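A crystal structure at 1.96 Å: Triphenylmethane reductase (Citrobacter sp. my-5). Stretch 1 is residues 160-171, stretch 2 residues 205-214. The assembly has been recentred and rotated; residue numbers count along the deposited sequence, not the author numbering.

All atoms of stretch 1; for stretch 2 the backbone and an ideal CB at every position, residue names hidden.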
# COMPACT_ATOMS: atom_id res chain seq x y z
N ALA A 160 -8.26 2.18 41.00
CA ALA A 160 -8.81 1.52 39.80
C ALA A 160 -8.10 1.91 38.51
O ALA A 160 -7.81 3.07 38.27
CB ALA A 160 -10.28 1.81 39.65
N ILE A 161 -7.86 0.90 37.67
CA ILE A 161 -7.54 1.11 36.26
C ILE A 161 -8.84 0.86 35.51
O ILE A 161 -9.39 -0.24 35.61
CB ILE A 161 -6.47 0.11 35.76
CG1 ILE A 161 -5.14 0.31 36.49
CG2 ILE A 161 -6.27 0.25 34.26
CD1 ILE A 161 -4.08 -0.79 36.18
N VAL A 162 -9.33 1.87 34.79
CA VAL A 162 -10.61 1.79 34.08
C VAL A 162 -10.35 1.67 32.57
O VAL A 162 -9.69 2.53 31.97
CB VAL A 162 -11.52 3.04 34.41
CG1 VAL A 162 -12.87 2.97 33.70
CG2 VAL A 162 -11.76 3.15 35.90
N THR A 163 -10.79 0.56 31.97
CA THR A 163 -10.63 0.34 30.53
C THR A 163 -11.84 -0.36 29.97
O THR A 163 -12.57 -0.99 30.70
CB THR A 163 -9.46 -0.65 30.22
OG1 THR A 163 -9.92 -2.00 30.41
CG2 THR A 163 -8.26 -0.41 31.09
N ASN A 164 -12.01 -0.30 28.66
CA ASN A 164 -12.97 -1.18 28.00
C ASN A 164 -12.29 -2.34 27.25
O ASN A 164 -12.83 -2.82 26.26
CB ASN A 164 -13.90 -0.39 27.06
CG ASN A 164 -13.13 0.48 26.08
OD1 ASN A 164 -12.25 1.23 26.47
ND2 ASN A 164 -13.48 0.39 24.79
N ALA A 165 -11.15 -2.82 27.77
CA ALA A 165 -10.37 -3.89 27.13
C ALA A 165 -10.77 -5.30 27.53
O ALA A 165 -10.29 -6.27 26.95
CB ALA A 165 -8.87 -3.70 27.42
N GLY A 166 -11.65 -5.43 28.52
CA GLY A 166 -11.97 -6.73 29.10
C GLY A 166 -10.72 -7.50 29.50
O GLY A 166 -9.81 -6.96 30.16
N SER A 167 -10.69 -8.77 29.09
CA SER A 167 -9.59 -9.65 29.36
C SER A 167 -8.75 -9.81 28.10
O SER A 167 -8.06 -10.79 27.94
CB SER A 167 -10.11 -11.02 29.85
OG SER A 167 -10.80 -11.70 28.81
N GLY A 168 -8.81 -8.80 27.22
CA GLY A 168 -8.01 -8.76 26.02
C GLY A 168 -6.53 -8.87 26.35
O GLY A 168 -6.03 -8.32 27.34
N ILE A 169 -5.84 -9.66 25.53
CA ILE A 169 -4.44 -9.96 25.73
C ILE A 169 -3.55 -8.88 25.06
O ILE A 169 -3.86 -8.42 23.96
CB ILE A 169 -4.13 -11.37 25.18
CG1 ILE A 169 -4.87 -12.43 26.04
CG2 ILE A 169 -2.63 -11.64 25.16
CD1 ILE A 169 -4.89 -13.83 25.37
N VAL A 170 -2.46 -8.49 25.73
CA VAL A 170 -1.62 -7.41 25.24
C VAL A 170 -0.17 -7.88 25.03
O VAL A 170 0.51 -8.26 25.98
CB VAL A 170 -1.65 -6.16 26.18
CG1 VAL A 170 -0.92 -4.96 25.53
CG2 VAL A 170 -3.11 -5.74 26.51
N ASN A 171 0.31 -7.76 23.80
CA ASN A 171 1.65 -8.21 23.41
C ASN A 171 2.62 -7.02 23.27
O ASN A 171 3.66 -7.11 22.58
CB ASN A 171 1.54 -8.98 22.08
CG ASN A 171 1.10 -8.08 20.94
OD1 ASN A 171 0.89 -6.86 21.14
ND2 ASN A 171 0.95 -8.65 19.75
N UNK A 205 -2.62 -8.91 30.77
CA UNK A 205 -3.97 -8.42 30.68
C UNK A 205 -4.03 -7.24 31.64
O UNK A 205 -3.10 -7.04 32.47
CB UNK A 205 -5.00 -9.50 31.01
N UNK A 206 -5.10 -6.47 31.57
CA UNK A 206 -5.24 -5.35 32.50
C UNK A 206 -5.49 -5.76 33.95
O UNK A 206 -5.05 -5.08 34.87
CB UNK A 206 -6.39 -4.45 32.03
N UNK A 207 -6.18 -6.89 34.15
CA UNK A 207 -6.22 -7.53 35.47
C UNK A 207 -4.83 -7.71 36.07
O UNK A 207 -4.61 -7.35 37.22
CB UNK A 207 -6.91 -8.89 35.37
N UNK A 208 -3.90 -8.25 35.27
CA UNK A 208 -2.51 -8.46 35.65
C UNK A 208 -1.79 -7.14 35.94
O UNK A 208 -1.03 -7.04 36.89
CB UNK A 208 -1.78 -9.22 34.54
N UNK A 209 -2.01 -6.13 35.08
CA UNK A 209 -1.45 -4.82 35.33
C UNK A 209 -1.91 -4.23 36.66
O UNK A 209 -1.11 -3.60 37.36
CB UNK A 209 -1.82 -3.87 34.19
N UNK A 210 -3.19 -4.38 36.99
CA UNK A 210 -3.71 -3.85 38.27
C UNK A 210 -3.06 -4.58 39.46
O UNK A 210 -2.78 -3.96 40.51
CB UNK A 210 -5.23 -4.00 38.33
N UNK A 211 -2.80 -5.87 39.29
CA UNK A 211 -2.22 -6.70 40.35
C UNK A 211 -0.77 -6.31 40.53
O UNK A 211 -0.32 -6.14 41.65
CB UNK A 211 -2.34 -8.19 40.03
N UNK A 212 -0.06 -6.12 39.43
CA UNK A 212 1.31 -5.62 39.48
C UNK A 212 1.40 -4.21 40.09
O UNK A 212 2.26 -3.96 40.93
CB UNK A 212 1.91 -5.61 38.07
N UNK A 213 0.52 -3.29 39.67
CA UNK A 213 0.48 -1.94 40.27
C UNK A 213 0.19 -1.99 41.78
O UNK A 213 0.78 -1.22 42.57
CB UNK A 213 -0.58 -1.09 39.57
N UNK A 214 -0.74 -2.86 42.18
CA UNK A 214 -1.01 -3.15 43.59
C UNK A 214 0.24 -3.61 44.36
O UNK A 214 0.55 -3.10 45.44
CB UNK A 214 -2.10 -4.22 43.69

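Strand 160-163 and the helix of stretch 2 run nearly antiparallel, at 161° with axes 9.1 Å apart at closest approach, and the turn following the strand lies near the helix N-terminus.

Position 205 has extended backbone angles (-126/169) and directly precedes helical ones, so it suits a capping residue such as Ser, Thr, Asp or Asn. Its CB points sideways, 4.0 Å from Gly-168 O, leaving room for a small group beside the turn. The residue is Thr-205, the N-cap: its OG1 accepts a weak hydrogen bond from the backbone N of position 208 (3.4 Å), while its CG2 packs 3.8 Å from Ser-167 O and 3.9 Å from Gly-168 O.

At 206 the CB points toward stretch 1. Methyl groups of Ile-161, Thr-163, Ala-165 and Val-170 outline an apolar site that offers no charge; Leu, Met or an aromatic residue would suit it. Phe-206 occupies it. Thr-163 CG2 lies over one ring face, 4.1 Å from the centroid of the Phe-206 ring, in a CH-pi contact; Ala-165 CB reaches Phe-206 CD1 at 3.7 Å and Val-170 CG2 reaches Phe-206 CE1 at 4.0 Å. No direct hydrogen bond joins the stretches, but water does: one molecule donates to Gly-166 O (2.9 Å) and Gly-168 O (2.6 Å) and accepts from Phe-206 N (2.9 Å).

Position 207 points sideways with nothing of stretch 1 near its CB, so many polar residues would do; it is Asp-207. A second water links its backbone N to Gly-166 O, at 3.0 Å from each. Position 208 is out of reach and little constrained by stretch 1; it is Glu-208.

Positions 209, 210 and 213 all point toward stretch 1, where Ile-161 CD1 is the nearest atom to each ideal CB. Apolar groups suit all three. At 209, Leu, Ile, Val or Met could meet the methyl; the residue is Leu-209, with CG 3.8 Å from Ile-161 CD1. At 210 the backbone itself is close, so a small residue such as Ala, or Gly with no side chain at all, fits best: Ala-210 has its CA 3.7 Å and its CB 4.0 Å from Ile-161 CD1.

Position 211 points away and could be polar; it is Gln-211. Position 212 is out of reach, its choice open; it is Ile-212.

The greater distance at 213 admits a longer apolar chain, Leu, Ile or Met. Leu-213 brings CD2 to 3.8 Å from Ile-161 CD1. Position 214 is also out of reach, so polar or apolar residues would do; it is Ser-214, whose OG donates to Ala-210 O (2.7 Å).

Stretch 2, residues 205-214: TFDELAQILS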
# COMPACT_ATOMS: atom_id res chain seq x y z
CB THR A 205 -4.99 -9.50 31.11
OG1 THR A 205 -4.70 -9.93 32.45
CG2 THR A 205 -4.93 -10.74 30.15
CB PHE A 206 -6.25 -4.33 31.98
CG PHE A 206 -5.70 -3.49 30.88
CD1 PHE A 206 -5.85 -3.87 29.55
CD2 PHE A 206 -4.97 -2.33 31.17
CE1 PHE A 206 -5.32 -3.10 28.52
CE2 PHE A 206 -4.40 -1.55 30.12
CZ PHE A 206 -4.58 -1.95 28.80
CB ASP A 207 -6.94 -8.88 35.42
CG ASP A 207 -8.43 -8.75 35.51
OD1 ASP A 207 -8.95 -7.61 35.55
OD2 ASP A 207 -9.11 -9.79 35.58
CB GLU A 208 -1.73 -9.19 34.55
CG GLU A 208 -0.33 -9.57 35.01
CD GLU A 208 0.46 -10.39 34.02
OE1 GLU A 208 -0.07 -10.77 32.95
OE2 GLU A 208 1.64 -10.68 34.35
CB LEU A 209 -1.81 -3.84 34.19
CG LEU A 209 -1.21 -2.42 34.30
CD1 LEU A 209 0.32 -2.48 34.45
CD2 LEU A 209 -1.60 -1.59 33.07
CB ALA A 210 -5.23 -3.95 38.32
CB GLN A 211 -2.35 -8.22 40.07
CG GLN A 211 -1.52 -9.14 41.01
CD GLN A 211 -2.04 -9.20 42.45
OE1 GLN A 211 -3.23 -9.03 42.72
NE2 GLN A 211 -1.12 -9.45 43.40
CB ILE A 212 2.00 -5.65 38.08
CG1 ILE A 212 2.29 -7.10 37.65
CG2 ILE A 212 3.27 -4.86 38.08
CD1 ILE A 212 2.54 -7.24 36.15
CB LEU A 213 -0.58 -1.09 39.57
CG LEU A 213 -0.66 0.44 39.67
CD1 LEU A 213 0.71 1.11 39.57
CD2 LEU A 213 -1.62 0.94 38.58
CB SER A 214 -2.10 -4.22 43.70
OG SER A 214 -3.32 -3.73 43.17
O HOH W 1 -8.08 -8.23 32.25
O HOH W 2 -6.99 -7.10 29.42
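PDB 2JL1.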